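Local atomic coordinates of antibiotic biosynthesis monooxygenase (Rhodospirillum rubrum, PDB entry 4HL9), a protein that probably acts as a monooxygenase of the antibiotic biosynthesis monooxygenase family. Residues M23-A28 against I75-D80; Q29-P34 against P69-F74; P42-L47 against P98-H103. All blocks are in the same frame, centred on the assembly; numbering follows the deposited sequence.

Contact 1: M23-A28 against I75-D80; sequences MLKVIA and IEEWPD
L24 and W78 exchange two backbone bonds, L24 N to W78 O and W78 N to L24 O, each 2.8 Å long. V26 and E76 form the next hydrogen-bonded pair of this antiparallel strand pairing. Within 75-80, W78 NE1 gives its hydrogen to the anti lone pair of E76 OE1 at 2.8 Å, in the plane of the indole, so a buried carboxylate is met and held beside the ring edge. The same carboxylate lies against V26, whose CG2 reaches the indole edge at CD1 (3.9 Å). On the opposite face, K25 bends at chi2 (73°) and brings NZ within 3.7 Å of E77 OE1, a long salt bridge, while its CE packs on I75 CG2 at 3.7 Å. The other carboxylate oxygen, E77 OE2, lies 3.2 Å from the selenium of selenomethionine M23. L24, E76 and W78 face L84 of helix 81-86, and D80 caps that helix through A83 N. M23, K25 and I27 turn to F63 and V73 of the second subunit, and L24 also reaches Q66 of that subunit, while strands 104-115 and 59-65 flank the pair within the chain.

Contact 2: Q29-P34 against P69-F74; sequences QDFIKP and PGHFVF
H71 NE2 donates to Q29 OE1 over 2.6 Å, a short bond bent to 143° at the hydrogen. It runs in the plane of the imidazole and falls on a lone pair in the amide carbonyl plane, with ring and amide nearly coplanar. D65 OD2 takes up ND1 of the same ring, so both nitrogens are engaged and the rotation of the imidazole is fixed. F31 lies over one face of that ring as an offset stack, with centroids 4.4 Å apart and planes at 13°. Its CE1 sits above H71 CD2, at 3.5 Å, toward the rim of the imidazole. H71 reaches this place because CG is anti to the backbone N (chi1 174°), which lays the ring alongside F31, pointing the same way.

The backbones pair as antiparallel neighbours in the middle of a ferredoxin-like sheet: D30 and F72 form the hydrogen-bonded pair, and I32 N reaches G70 O at 2.9 Å where the chain turns its corner. Q29, F31, H71 and V73 share one face, on which Q29, H71 and V73 also meet the second subunit. D30, F72 and F74 occupy the other, beneath helix 37-52. There D30 OD2 comes in the plane of the F74 ring to its edge, 3.8 Å from CE2, with the carboxylate itself turned steeply to that ring; the oxygen is bound by Y44 OH. I32 crosses F72 at about a right angle, its CG1 meeting the ring edge at CD2 (3.9 Å), and packs on V40 and Y44 of the helix above.

Contact 3: P42-L47 against P98-H103; sequences PLYREL and PLINAH
Segments 42-47, all helical, and 98-103, whose first residues belong to the end of helix 91-101, come nearest at L43 and I100, whose CA atoms are 6.9 Å apart, and in each segment the helix is kinked where a proline, P42 or P98, leaves its N without a bond to the preceding turn. I100 carries most of the contact, sending its side chain among L43, Y44 and L47. With CG1 anti to the carbonyl carbon (chi1 -69°), the I100 side chain slides past that of L43 in the opposite direction, CG1 coming 3.7 Å from L43 CB. CD1, at the end of this branch, lies over one face of the Y44 ring, 4.2 Å from the centroid and 20° off the normal, a CH-pi contact displaced toward the rim. The second branch is used as well: CG2 packs against the phenol end of the same ring, 3.7 Å from Y44 CZ and 3.4 Å from Y44 OH. With D30 as the partner of that hydroxyl, the ring is fixed at its far end while isoleucine covers one face.

This is the packing of the two longer helices of a ferredoxin-like fold, 37-52 and 91-101, against each other and above the sheet, where I100 also rests on I32 and the Y44 ring meets F72 of strand 71-78. Farther along helix 37-52, L47 CD2 touches I100 CD1 at 4.2 Å, and next to it E46 joins the same two helices by a salt bridge to R95. L43 lies toward the periphery, where its CD2 crosses to L99 CB at 4.1 Å with the two side chains at about a right angle.

In the fold
Contacts 1 and 2 are successive parts of one strand pairing, 24-32 with 71-78, at the centre of the sheet; their centres lie 19 Å apart, and a probable hydrogen bond from F74 N to A28 O (2.7 Å) joins them. Contact 3 belongs to the helical layer above contact 2, with centres 11 Å apart. The two are tied by D30 OD2 and Y44 OH at 2.6 Å and by K33 N and H103 O at 2.9 Å, both probable hydrogen bonds. Contact 1 stays about 7 Å from contact 3 at the nearest atoms. Contacts 1 and 2 also reach the second subunit, placing them at the dimer interface.

Contact 1: M23-A28 against I75-D80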
HETATM    1  N   MSE A  23      -7.491   7.579 -11.984  1.00 30.37           N
HETATM    2  CA  MSE A  23      -6.048   7.593 -11.571  1.00 29.84           C
HETATM    3  C   MSE A  23      -5.442   6.202 -11.342  1.00 27.45           C
HETATM    4  O   MSE A  23      -6.143   5.206 -11.207  1.00 27.19           O
HETATM    5  CB  MSE A  23      -5.827   8.497 -10.349  1.00 31.49           C
HETATM    6  CG  MSE A  23      -6.616   8.125  -9.107  1.00 39.28           C
HETATM    7 SE   MSE A  23      -5.892   6.620  -8.043  1.00 59.05          SE
HETATM    8  CE  MSE A  23      -7.306   6.620  -6.668  1.00 53.37           C
ATOM      9  N   LEU A  24      -4.116   6.151 -11.302  1.00 24.62           N
ATOM     10  CA  LEU A  24      -3.414   4.908 -11.099  1.00 21.26           C
ATOM     11  C   LEU A  24      -2.791   4.992  -9.711  1.00 19.87           C
ATOM     12  O   LEU A  24      -2.084   5.956  -9.422  1.00 19.50           O
ATOM     13  CB  LEU A  24      -2.312   4.787 -12.141  1.00 21.17           C
ATOM     14  CG  LEU A  24      -1.413   3.563 -12.128  1.00 20.23           C
ATOM     15  CD1 LEU A  24      -2.231   2.315 -12.346  1.00 18.28           C
ATOM     16  CD2 LEU A  24      -0.310   3.719 -13.177  1.00 19.84           C
ATOM     17  N   LYS A  25      -3.055   3.988  -8.884  1.00 18.49           N
ATOM     18  CA  LYS A  25      -2.455   3.908  -7.539  1.00 18.19           C
ATOM     19  C   LYS A  25      -1.376   2.841  -7.586  1.00 17.20           C
ATOM     20  O   LYS A  25      -1.586   1.805  -8.186  1.00 17.33           O
ATOM     21  CB  LYS A  25      -3.531   3.526  -6.517  1.00 17.41           C
ATOM     22  CG  LYS A  25      -3.205   3.891  -5.042  1.00 18.85           C
ATOM     23  CD  LYS A  25      -3.310   5.422  -4.810  1.00 18.44           C
ATOM     24  CE  LYS A  25      -3.069   5.719  -3.332  1.00 22.29           C
ATOM     25  NZ  LYS A  25      -3.440   7.110  -3.005  1.00 24.79           N
ATOM     26  N   VAL A  26      -0.227   3.090  -6.955  1.00 16.68           N
ATOM     27  CA  VAL A  26       0.861   2.115  -6.944  1.00 16.86           C
ATOM     28  C   VAL A  26       1.337   1.908  -5.510  1.00 16.06           C
ATOM     29  O   VAL A  26       1.451   2.857  -4.782  1.00 16.05           O
ATOM     30  CB  VAL A  26       2.066   2.606  -7.780  1.00 16.71           C
ATOM     31  CG1 VAL A  26       3.236   1.626  -7.715  1.00 16.29           C
ATOM     32  CG2 VAL A  26       1.648   2.869  -9.234  1.00 19.56           C
ATOM     33  N   ILE A  27       1.552   0.655  -5.128  1.00 16.06           N
ATOM     34  CA  ILE A  27       2.363   0.344  -3.949  1.00 15.85           C
ATOM     35  C   ILE A  27       3.598  -0.433  -4.413  1.00 15.82           C
ATOM     36  O   ILE A  27       3.479  -1.385  -5.180  1.00 16.22           O
ATOM     37  CB  ILE A  27       1.568  -0.469  -2.921  1.00 15.39           C
ATOM     38  CG1 ILE A  27       0.416   0.380  -2.385  1.00 17.05           C
ATOM     39  CG2 ILE A  27       2.503  -0.942  -1.738  1.00 17.43           C
ATOM     40  CD1 ILE A  27      -0.629  -0.456  -1.629  1.00 22.06           C
ATOM     41  N   ALA A  28       4.757  -0.000  -3.934  1.00 16.06           N
ATOM     42  CA  ALA A  28       6.055  -0.612  -4.194  1.00 15.93           C
ATOM     43  C   ALA A  28       6.703  -0.857  -2.848  1.00 16.60           C
ATOM     44  O   ALA A  28       6.622   0.006  -1.945  1.00 17.43           O
ATOM     45  CB  ALA A  28       6.910   0.325  -4.995  1.00 16.43           C
ATOM     46  N   ILE A  75       3.746   4.606  -1.450  1.00 13.86           N
ATOM     47  CA  ILE A  75       2.362   4.684  -1.881  1.00 13.39           C
ATOM     48  C   ILE A  75       2.300   5.862  -2.830  1.00 14.11           C
ATOM     49  O   ILE A  75       2.629   6.980  -2.446  1.00 14.40           O
ATOM     50  CB  ILE A  75       1.380   4.917  -0.694  1.00 14.51           C
ATOM     51  CG1 ILE A  75       1.334   3.690   0.225  1.00 14.52           C
ATOM     52  CG2 ILE A  75      -0.039   5.180  -1.233  1.00 12.08           C
ATOM     53  CD1 ILE A  75       0.534   3.933   1.531  1.00 19.23           C
ATOM     54  N   GLU A  76       1.875   5.607  -4.068  1.00 14.68           N
ATOM     55  CA  GLU A  76       1.995   6.603  -5.124  1.00 15.40           C
ATOM     56  C   GLU A  76       0.647   6.739  -5.824  1.00 15.92           C
ATOM     57  O   GLU A  76      -0.149   5.805  -5.863  1.00 13.65           O
ATOM     58  CB  GLU A  76       3.092   6.214  -6.149  1.00 16.42           C
ATOM     59  CG  GLU A  76       4.244   5.308  -5.617  1.00 16.90           C
ATOM     60  CD  GLU A  76       5.236   4.796  -6.712  1.00 21.71           C
ATOM     61  OE1 GLU A  76       5.052   5.076  -7.923  1.00 17.98           O
ATOM     62  OE2 GLU A  76       6.242   4.125  -6.343  1.00 20.13           O
ATOM     63  N   GLU A  77       0.404   7.925  -6.358  1.00 17.44           N
ATOM     64  CA  GLU A  77      -0.761   8.142  -7.190  1.00 19.11           C
ATOM     65  C   GLU A  77      -0.285   8.896  -8.427  1.00 19.14           C
ATOM     66  O   GLU A  77       0.433   9.906  -8.324  1.00 20.00           O
ATOM     67  CB  GLU A  77      -1.832   8.908  -6.399  1.00 19.69           C
ATOM     68  CG  GLU A  77      -3.174   9.030  -7.075  1.00 23.22           C
ATOM     69  CD  GLU A  77      -4.262   9.526  -6.131  1.00 29.88           C
ATOM     70  OE1 GLU A  77      -3.943  10.120  -5.073  1.00 34.20           O
ATOM     71  OE2 GLU A  77      -5.448   9.336  -6.456  1.00 33.75           O
ATOM     72  N   TRP A  78      -0.654   8.362  -9.586  1.00 19.14           N
ATOM     73  CA  TRP A  78      -0.307   8.941 -10.881  1.00 19.18           C
ATOM     74  C   TRP A  78      -1.598   9.163 -11.702  1.00 19.12           C
ATOM     75  O   TRP A  78      -2.572   8.447 -11.495  1.00 18.21           O
ATOM     76  CB  TRP A  78       0.645   7.998 -11.622  1.00 19.40           C
ATOM     77  CG  TRP A  78       1.913   7.746 -10.845  1.00 19.54           C
ATOM     78  CD1 TRP A  78       2.181   6.676 -10.046  1.00 21.43           C
ATOM     79  CD2 TRP A  78       3.056   8.594 -10.785  1.00 19.09           C
ATOM     80  NE1 TRP A  78       3.437   6.798  -9.490  1.00 21.58           N
ATOM     81  CE2 TRP A  78       3.994   7.973  -9.919  1.00 21.28           C
ATOM     82  CE3 TRP A  78       3.383   9.826 -11.368  1.00 20.06           C
ATOM     83  CZ2 TRP A  78       5.239   8.535  -9.634  1.00 21.97           C
ATOM     84  CZ3 TRP A  78       4.632  10.391 -11.096  1.00 20.52           C
ATOM     85  CH2 TRP A  78       5.541   9.743 -10.215  1.00 21.21           C
ATOM     86  N   PRO A  79      -1.598  10.139 -12.642  1.00 19.82           N
ATOM     87  CA  PRO A  79      -2.765  10.304 -13.562  1.00 20.57           C
ATOM     88  C   PRO A  79      -3.063   9.059 -14.412  1.00 21.03           C
ATOM     89  O   PRO A  79      -4.234   8.705 -14.627  1.00 21.18           O
ATOM     90  CB  PRO A  79      -2.324  11.453 -14.491  1.00 21.21           C
ATOM     91  CG  PRO A  79      -1.262  12.160 -13.769  1.00 21.07           C
ATOM     92  CD  PRO A  79      -0.609  11.212 -12.814  1.00 19.41           C
ATOM     93  N   ASP A  80      -2.008   8.407 -14.897  1.00 21.40           N
ATOM     94  CA  ASP A  80      -2.133   7.206 -15.702  1.00 22.04           C
ATOM     95  C   ASP A  80      -0.777   6.526 -15.792  1.00 21.85           C
ATOM     96  O   ASP A  80       0.202   7.015 -15.236  1.00 20.94           O
ATOM     97  CB  ASP A  80      -2.685   7.527 -17.126  1.00 23.53           C
ATOM     98  CG  ASP A  80      -1.829   8.536 -17.894  1.00 25.96           C
ATOM     99  OD1 ASP A  80      -0.771   8.986 -17.397  1.00 27.76           O
ATOM    100  OD2 ASP A  80      -2.232   8.884 -19.029  1.00 30.64           O
TER

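Contact 2: Q29-P34 against P69-F74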
ATOM      1  N   GLN A  29       7.322  -2.028  -2.715  1.00 15.68           N
ATOM      2  CA  GLN A  29       7.963  -2.469  -1.491  1.00 16.81           C
ATOM      3  C   GLN A  29       9.388  -2.892  -1.776  1.00 16.80           C
ATOM      4  O   GLN A  29       9.647  -3.681  -2.716  1.00 16.03           O
ATOM      5  CB  GLN A  29       7.220  -3.662  -0.904  1.00 17.10           C
ATOM      6  CG  GLN A  29       5.739  -3.407  -0.639  1.00 20.81           C
ATOM      7  CD  GLN A  29       5.088  -4.574   0.041  1.00 24.80           C
ATOM      8  OE1 GLN A  29       5.560  -5.027   1.084  1.00 25.06           O
ATOM      9  NE2 GLN A  29       3.987  -5.072  -0.539  1.00 26.83           N
ATOM     10  N   ASP A  30      10.294  -2.368  -0.968  1.00 16.48           N
ATOM     11  CA  ASP A  30      11.706  -2.747  -1.009  1.00 16.75           C
ATOM     12  C   ASP A  30      12.047  -3.453   0.308  1.00 17.09           C
ATOM     13  O   ASP A  30      11.501  -3.087   1.364  1.00 15.84           O
ATOM     14  CB  ASP A  30      12.582  -1.519  -1.099  1.00 16.44           C
ATOM     15  CG  ASP A  30      12.447  -0.756  -2.423  1.00 20.06           C
ATOM     16  OD1 ASP A  30      11.877  -1.265  -3.415  1.00 17.52           O
ATOM     17  OD2 ASP A  30      12.970   0.366  -2.453  1.00 20.63           O
ATOM     18  N   PHE A  31      12.940  -4.438   0.230  1.00 16.27           N
ATOM     19  CA  PHE A  31      13.435  -5.151   1.424  1.00 17.97           C
ATOM     20  C   PHE A  31      14.930  -4.981   1.447  1.00 16.58           C
ATOM     21  O   PHE A  31      15.635  -5.601   0.659  1.00 17.42           O
ATOM     22  CB  PHE A  31      13.040  -6.625   1.370  1.00 18.30           C
ATOM     23  CG  PHE A  31      11.543  -6.849   1.219  1.00 22.02           C
ATOM     24  CD1 PHE A  31      10.751  -7.103   2.335  1.00 25.37           C
ATOM     25  CD2 PHE A  31      10.939  -6.800  -0.031  1.00 25.48           C
ATOM     26  CE1 PHE A  31       9.372  -7.315   2.211  1.00 28.10           C
ATOM     27  CE2 PHE A  31       9.552  -7.003  -0.173  1.00 27.94           C
ATOM     28  CZ  PHE A  31       8.773  -7.258   0.944  1.00 26.26           C
ATOM     29  N   ILE A  32      15.396  -4.088   2.304  1.00 15.63           N
ATOM     30  CA  ILE A  32      16.799  -3.675   2.313  1.00 15.66           C
ATOM     31  C   ILE A  32      17.553  -4.460   3.400  1.00 17.14           C
ATOM     32  O   ILE A  32      17.010  -4.647   4.502  1.00 16.16           O
ATOM     33  CB  ILE A  32      16.928  -2.151   2.576  1.00 15.12           C
ATOM     34  CG1 ILE A  32      16.186  -1.347   1.478  1.00 13.73           C
ATOM     35  CG2 ILE A  32      18.408  -1.721   2.634  1.00 15.76           C
ATOM     36  CD1 ILE A  32      16.553  -1.822   0.063  1.00 14.15           C
ATOM     37  N   LYS A  33      18.786  -4.887   3.099  1.00 17.42           N
ATOM     38  CA  LYS A  33      19.631  -5.559   4.112  1.00 18.42           C
ATOM     39  C   LYS A  33      19.817  -4.632   5.304  1.00 17.96           C
ATOM     40  O   LYS A  33      20.137  -3.461   5.123  1.00 17.45           O
ATOM     41  CB  LYS A  33      20.984  -5.955   3.524  1.00 18.53           C
ATOM     42  CG  LYS A  33      20.900  -6.990   2.427  1.00 19.43           C
ATOM     43  CD  LYS A  33      22.295  -7.331   1.913  1.00 22.32           C
ATOM     44  CE  LYS A  33      22.207  -8.343   0.804  1.00 24.04           C
ATOM     45  NZ  LYS A  33      23.560  -8.658   0.294  1.00 24.33           N
ATOM     46  N   PRO A  34      19.592  -5.144   6.537  1.00 18.45           N
ATOM     47  CA  PRO A  34      19.636  -4.287   7.717  1.00 19.19           C
ATOM     48  C   PRO A  34      20.917  -3.465   7.836  1.00 19.06           C
ATOM     49  O   PRO A  34      20.852  -2.315   8.259  1.00 18.82           O
ATOM     50  CB  PRO A  34      19.536  -5.285   8.891  1.00 19.34           C
ATOM     51  CG  PRO A  34      18.804  -6.428   8.328  1.00 20.62           C
ATOM     52  CD  PRO A  34      19.192  -6.520   6.869  1.00 18.64           C
ATOM     53  N   PRO A  69      12.731  -2.374  10.018  1.00 18.18           N
ATOM     54  CA  PRO A  69      13.234  -1.033   9.683  1.00 17.82           C
ATOM     55  C   PRO A  69      13.875  -0.954   8.306  1.00 17.11           C
ATOM     56  O   PRO A  69      14.212   0.154   7.837  1.00 17.77           O
ATOM     57  CB  PRO A  69      14.289  -0.742  10.749  1.00 18.18           C
ATOM     58  CG  PRO A  69      14.146  -1.800  11.788  1.00 19.10           C
ATOM     59  CD  PRO A  69      13.336  -2.924  11.245  1.00 18.57           C
ATOM     60  N   GLY A  70      14.034  -2.105   7.673  1.00 16.22           N
ATOM     61  CA  GLY A  70      14.522  -2.167   6.296  1.00 16.78           C
ATOM     62  C   GLY A  70      13.447  -2.426   5.261  1.00 16.77           C
ATOM     63  O   GLY A  70      13.770  -2.566   4.091  1.00 17.40           O
ATOM     64  N   HIS A  71      12.178  -2.496   5.674  1.00 16.09           N
ATOM     65  CA  HIS A  71      11.092  -2.829   4.727  1.00 15.68           C
ATOM     66  C   HIS A  71      10.411  -1.497   4.422  1.00 15.90           C
ATOM     67  O   HIS A  71       9.690  -0.953   5.267  1.00 15.28           O
ATOM     68  CB  HIS A  71      10.125  -3.892   5.304  1.00 15.65           C
ATOM     69  CG  HIS A  71       8.909  -4.179   4.445  1.00 15.63           C
ATOM     70  ND1 HIS A  71       7.747  -4.725   4.954  1.00 17.61           N
ATOM     71  CD2 HIS A  71       8.672  -3.979   3.124  1.00 16.23           C
ATOM     72  CE1 HIS A  71       6.853  -4.865   3.986  1.00 16.09           C
ATOM     73  NE2 HIS A  71       7.385  -4.410   2.865  1.00 16.16           N
ATOM     74  N   PHE A  72      10.698  -0.945   3.239  1.00 14.44           N
ATOM     75  CA  PHE A  72      10.184   0.389   2.879  1.00 13.93           C
ATOM     76  C   PHE A  72       9.044   0.230   1.916  1.00 12.93           C
ATOM     77  O   PHE A  72       9.104  -0.641   1.052  1.00 13.59           O
ATOM     78  CB  PHE A  72      11.287   1.268   2.265  1.00 12.73           C
ATOM     79  CG  PHE A  72      12.357   1.630   3.240  1.00 15.58           C
ATOM     80  CD1 PHE A  72      12.191   2.709   4.106  1.00 16.11           C
ATOM     81  CD2 PHE A  72      13.517   0.858   3.328  1.00 16.71           C
ATOM     82  CE1 PHE A  72      13.166   3.030   5.022  1.00 21.14           C
ATOM     83  CE2 PHE A  72      14.498   1.169   4.243  1.00 20.25           C
ATOM     84  CZ  PHE A  72      14.325   2.260   5.091  1.00 20.79           C
ATOM     85  N   VAL A  73       8.041   1.104   2.037  1.00 13.56           N
ATOM     86  CA  VAL A  73       6.834   1.013   1.218  1.00 13.05           C
ATOM     87  C   VAL A  73       6.498   2.384   0.634  1.00 13.24           C
ATOM     88  O   VAL A  73       6.361   3.373   1.371  1.00 13.15           O
ATOM     89  CB  VAL A  73       5.635   0.439   2.001  1.00 12.96           C
ATOM     90  CG1 VAL A  73       4.353   0.419   1.127  1.00 17.03           C
ATOM     91  CG2 VAL A  73       5.949  -0.980   2.514  1.00 14.14           C
ATOM     92  N   PHE A  74       6.392   2.426  -0.688  1.00 12.57           N
ATOM     93  CA  PHE A  74       5.970   3.613  -1.405  1.00 13.71           C
ATOM     94  C   PHE A  74       4.474   3.509  -1.664  1.00 13.10           C
ATOM     95  O   PHE A  74       3.978   2.449  -2.013  1.00 13.44           O
ATOM     96  CB  PHE A  74       6.684   3.689  -2.773  1.00 14.57           C
ATOM     97  CG  PHE A  74       8.156   3.996  -2.686  1.00 17.07           C
ATOM     98  CD1 PHE A  74       8.602   5.313  -2.639  1.00 20.49           C
ATOM     99  CD2 PHE A  74       9.094   2.966  -2.702  1.00 17.04           C
ATOM    100  CE1 PHE A  74       9.966   5.605  -2.575  1.00 20.56           C
ATOM    101  CE2 PHE A  74      10.452   3.247  -2.670  1.00 19.04           C
ATOM    102  CZ  PHE A  74      10.889   4.558  -2.595  1.00 20.84           C
TER

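Contact 3: P42-L47 against P98-H103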
ATOM      1  N   PRO A  42      19.289   8.404   2.966  1.00 19.62           N
ATOM      2  CA  PRO A  42      19.470   9.672   2.233  1.00 19.11           C
ATOM      3  C   PRO A  42      19.045   9.587   0.763  1.00 19.16           C
ATOM      4  O   PRO A  42      18.598  10.583   0.201  1.00 19.48           O
ATOM      5  CB  PRO A  42      20.988   9.920   2.311  1.00 19.83           C
ATOM      6  CG  PRO A  42      21.447   9.109   3.496  1.00 20.60           C
ATOM      7  CD  PRO A  42      20.581   7.891   3.477  1.00 19.67           C
ATOM      8  N   LEU A  43      19.239   8.418   0.160  1.00 18.14           N
ATOM      9  CA  LEU A  43      18.849   8.130  -1.217  1.00 19.16           C
ATOM     10  C   LEU A  43      17.316   8.175  -1.348  1.00 19.47           C
ATOM     11  O   LEU A  43      16.779   8.845  -2.231  1.00 18.41           O
ATOM     12  CB  LEU A  43      19.373   6.745  -1.611  1.00 18.58           C
ATOM     13  CG  LEU A  43      20.819   6.544  -2.084  1.00 21.73           C
ATOM     14  CD1 LEU A  43      21.784   7.587  -1.571  1.00 23.73           C
ATOM     15  CD2 LEU A  43      21.335   5.113  -1.891  1.00 21.40           C
ATOM     16  N   TYR A  44      16.628   7.488  -0.433  1.00 18.62           N
ATOM     17  CA  TYR A  44      15.166   7.530  -0.366  1.00 18.95           C
ATOM     18  C   TYR A  44      14.648   8.969  -0.176  1.00 19.96           C
ATOM     19  O   TYR A  44      13.675   9.360  -0.820  1.00 19.74           O
ATOM     20  CB  TYR A  44      14.653   6.635   0.772  1.00 17.32           C
ATOM     21  CG  TYR A  44      14.520   5.153   0.460  1.00 17.73           C
ATOM     22  CD1 TYR A  44      13.693   4.693  -0.554  1.00 15.62           C
ATOM     23  CD2 TYR A  44      15.177   4.198   1.247  1.00 17.62           C
ATOM     24  CE1 TYR A  44      13.555   3.318  -0.803  1.00 18.81           C
ATOM     25  CE2 TYR A  44      15.054   2.850   1.002  1.00 18.47           C
ATOM     26  CZ  TYR A  44      14.244   2.408  -0.004  1.00 16.79           C
ATOM     27  OH  TYR A  44      14.145   1.069  -0.225  1.00 16.62           O
ATOM     28  N   ARG A  45      15.287   9.747   0.701  1.00 20.47           N
ATOM     29  CA  ARG A  45      14.853  11.129   0.936  1.00 22.46           C
ATOM     30  C   ARG A  45      14.925  12.001  -0.339  1.00 22.39           C
ATOM     31  O   ARG A  45      13.981  12.737  -0.660  1.00 21.89           O
ATOM     32  CB  ARG A  45      15.643  11.780   2.079  1.00 23.33           C
ATOM     33  CG  ARG A  45      15.437  11.149   3.459  1.00 27.46           C
ATOM     34  CD  ARG A  45      16.122  12.003   4.520  1.00 35.28           C
ATOM     35  NE  ARG A  45      16.950  11.222   5.443  1.00 40.96           N
ATOM     36  CZ  ARG A  45      16.481  10.436   6.414  1.00 42.96           C
ATOM     37  NH1 ARG A  45      15.171  10.288   6.605  1.00 44.46           N
ATOM     38  NH2 ARG A  45      17.331   9.781   7.193  1.00 44.88           N
ATOM     39  N   GLU A  46      16.028  11.884  -1.077  1.00 22.34           N
ATOM     40  CA  GLU A  46      16.163  12.584  -2.366  1.00 22.35           C
ATOM     41  C   GLU A  46      15.157  12.061  -3.401  1.00 21.16           C
ATOM     42  O   GLU A  46      14.556  12.846  -4.120  1.00 21.25           O
ATOM     43  CB  GLU A  46      17.594  12.496  -2.926  1.00 22.56           C
ATOM     44  CG  GLU A  46      17.800  13.329  -4.218  1.00 25.05           C
ATOM     45  CD  GLU A  46      19.193  13.189  -4.835  1.00 28.87           C
ATOM     46  OE1 GLU A  46      20.088  12.572  -4.213  1.00 26.56           O
ATOM     47  OE2 GLU A  46      19.387  13.702  -5.957  1.00 31.48           O
ATOM     48  N   LEU A  47      14.990  10.744  -3.488  1.00 20.77           N
ATOM     49  CA  LEU A  47      14.001  10.153  -4.403  1.00 19.25           C
ATOM     50  C   LEU A  47      12.595  10.748  -4.157  1.00 19.22           C
ATOM     51  O   LEU A  47      11.907  11.179  -5.092  1.00 18.15           O
ATOM     52  CB  LEU A  47      14.036   8.606  -4.326  1.00 19.63           C
ATOM     53  CG  LEU A  47      13.119   7.816  -5.262  1.00 18.88           C
ATOM     54  CD1 LEU A  47      13.400   8.167  -6.745  1.00 21.00           C
ATOM     55  CD2 LEU A  47      13.166   6.290  -5.008  1.00 18.39           C
ATOM     56  N   PRO A  98      18.661   2.067  -8.642  1.00 20.46           N
ATOM     57  CA  PRO A  98      19.677   1.003  -8.631  1.00 20.10           C
ATOM     58  C   PRO A  98      20.651   1.140  -7.452  1.00 20.12           C
ATOM     59  O   PRO A  98      21.067   0.119  -6.898  1.00 19.46           O
ATOM     60  CB  PRO A  98      20.391   1.172  -9.980  1.00 20.60           C
ATOM     61  CG  PRO A  98      19.350   1.870 -10.863  1.00 21.02           C
ATOM     62  CD  PRO A  98      18.661   2.814  -9.920  1.00 20.12           C
ATOM     63  N   LEU A  99      20.975   2.365  -7.038  1.00 19.62           N
ATOM     64  CA  LEU A  99      21.843   2.550  -5.872  1.00 20.00           C
ATOM     65  C   LEU A  99      21.219   2.011  -4.573  1.00 20.27           C
ATOM     66  O   LEU A  99      21.924   1.494  -3.707  1.00 20.91           O
ATOM     67  CB  LEU A  99      22.234   4.009  -5.690  1.00 19.80           C
ATOM     68  CG  LEU A  99      23.098   4.661  -6.784  1.00 20.53           C
ATOM     69  CD1 LEU A  99      23.227   6.132  -6.456  1.00 18.64           C
ATOM     70  CD2 LEU A  99      24.459   3.941  -6.867  1.00 19.78           C
ATOM     71  N   ILE A 100      19.901   2.145  -4.463  1.00 19.62           N
ATOM     72  CA  ILE A 100      19.116   1.539  -3.399  1.00 18.97           C
ATOM     73  C   ILE A 100      19.058   0.037  -3.527  1.00 19.19           C
ATOM     74  O   ILE A 100      19.360  -0.691  -2.565  1.00 19.51           O
ATOM     75  CB  ILE A 100      17.691   2.146  -3.338  1.00 18.60           C
ATOM     76  CG1 ILE A 100      17.794   3.584  -2.851  1.00 18.05           C
ATOM     77  CG2 ILE A 100      16.806   1.317  -2.390  1.00 17.14           C
ATOM     78  CD1 ILE A 100      16.585   4.518  -3.262  1.00 17.60           C
ATOM     79  N   ASN A 101      18.720  -0.445  -4.718  1.00 19.32           N
ATOM     80  CA  ASN A 101      18.552  -1.864  -4.947  1.00 20.41           C
ATOM     81  C   ASN A 101      19.842  -2.683  -4.841  1.00 19.96           C
ATOM     82  O   ASN A 101      19.771  -3.874  -4.633  1.00 19.52           O
ATOM     83  CB  ASN A 101      17.872  -2.136  -6.282  1.00 21.41           C
ATOM     84  CG  ASN A 101      16.427  -1.702  -6.290  1.00 25.68           C
ATOM     85  OD1 ASN A 101      15.840  -1.350  -5.246  1.00 27.22           O
ATOM     86  ND2 ASN A 101      15.833  -1.719  -7.480  1.00 29.34           N
ATOM     87  N   ALA A 102      20.993  -2.035  -4.971  1.00 19.48           N
ATOM     88  CA  ALA A 102      22.284  -2.689  -4.719  1.00 20.22           C
ATOM     89  C   ALA A 102      22.307  -3.385  -3.351  1.00 19.72           C
ATOM     90  O   ALA A 102      22.988  -4.391  -3.162  1.00 19.90           O
ATOM     91  CB  ALA A 102      23.405  -1.665  -4.793  1.00 19.96           C
ATOM     92  N   HIS A 103      21.533  -2.846  -2.418  1.00 19.96           N
ATOM     93  CA  HIS A 103      21.467  -3.370  -1.058  1.00 20.43           C
ATOM     94  C   HIS A 103      20.219  -4.206  -0.692  1.00 21.26           C
ATOM     95  O   HIS A 103      19.986  -4.472   0.492  1.00 21.50           O
ATOM     96  CB  HIS A 103      21.632  -2.213  -0.097  1.00 19.75           C
ATOM     97  CG  HIS A 103      22.940  -1.493  -0.247  1.00 22.56           C
ATOM     98  ND1 HIS A 103      24.150  -2.096   0.018  1.00 21.42           N
ATOM     99  CD2 HIS A 103      23.230  -0.224  -0.629  1.00 23.26           C
ATOM    100  CE1 HIS A 103      25.130  -1.230  -0.188  1.00 22.33           C
ATOM    101  NE2 HIS A 103      24.600  -0.088  -0.585  1.00 23.89           N
TER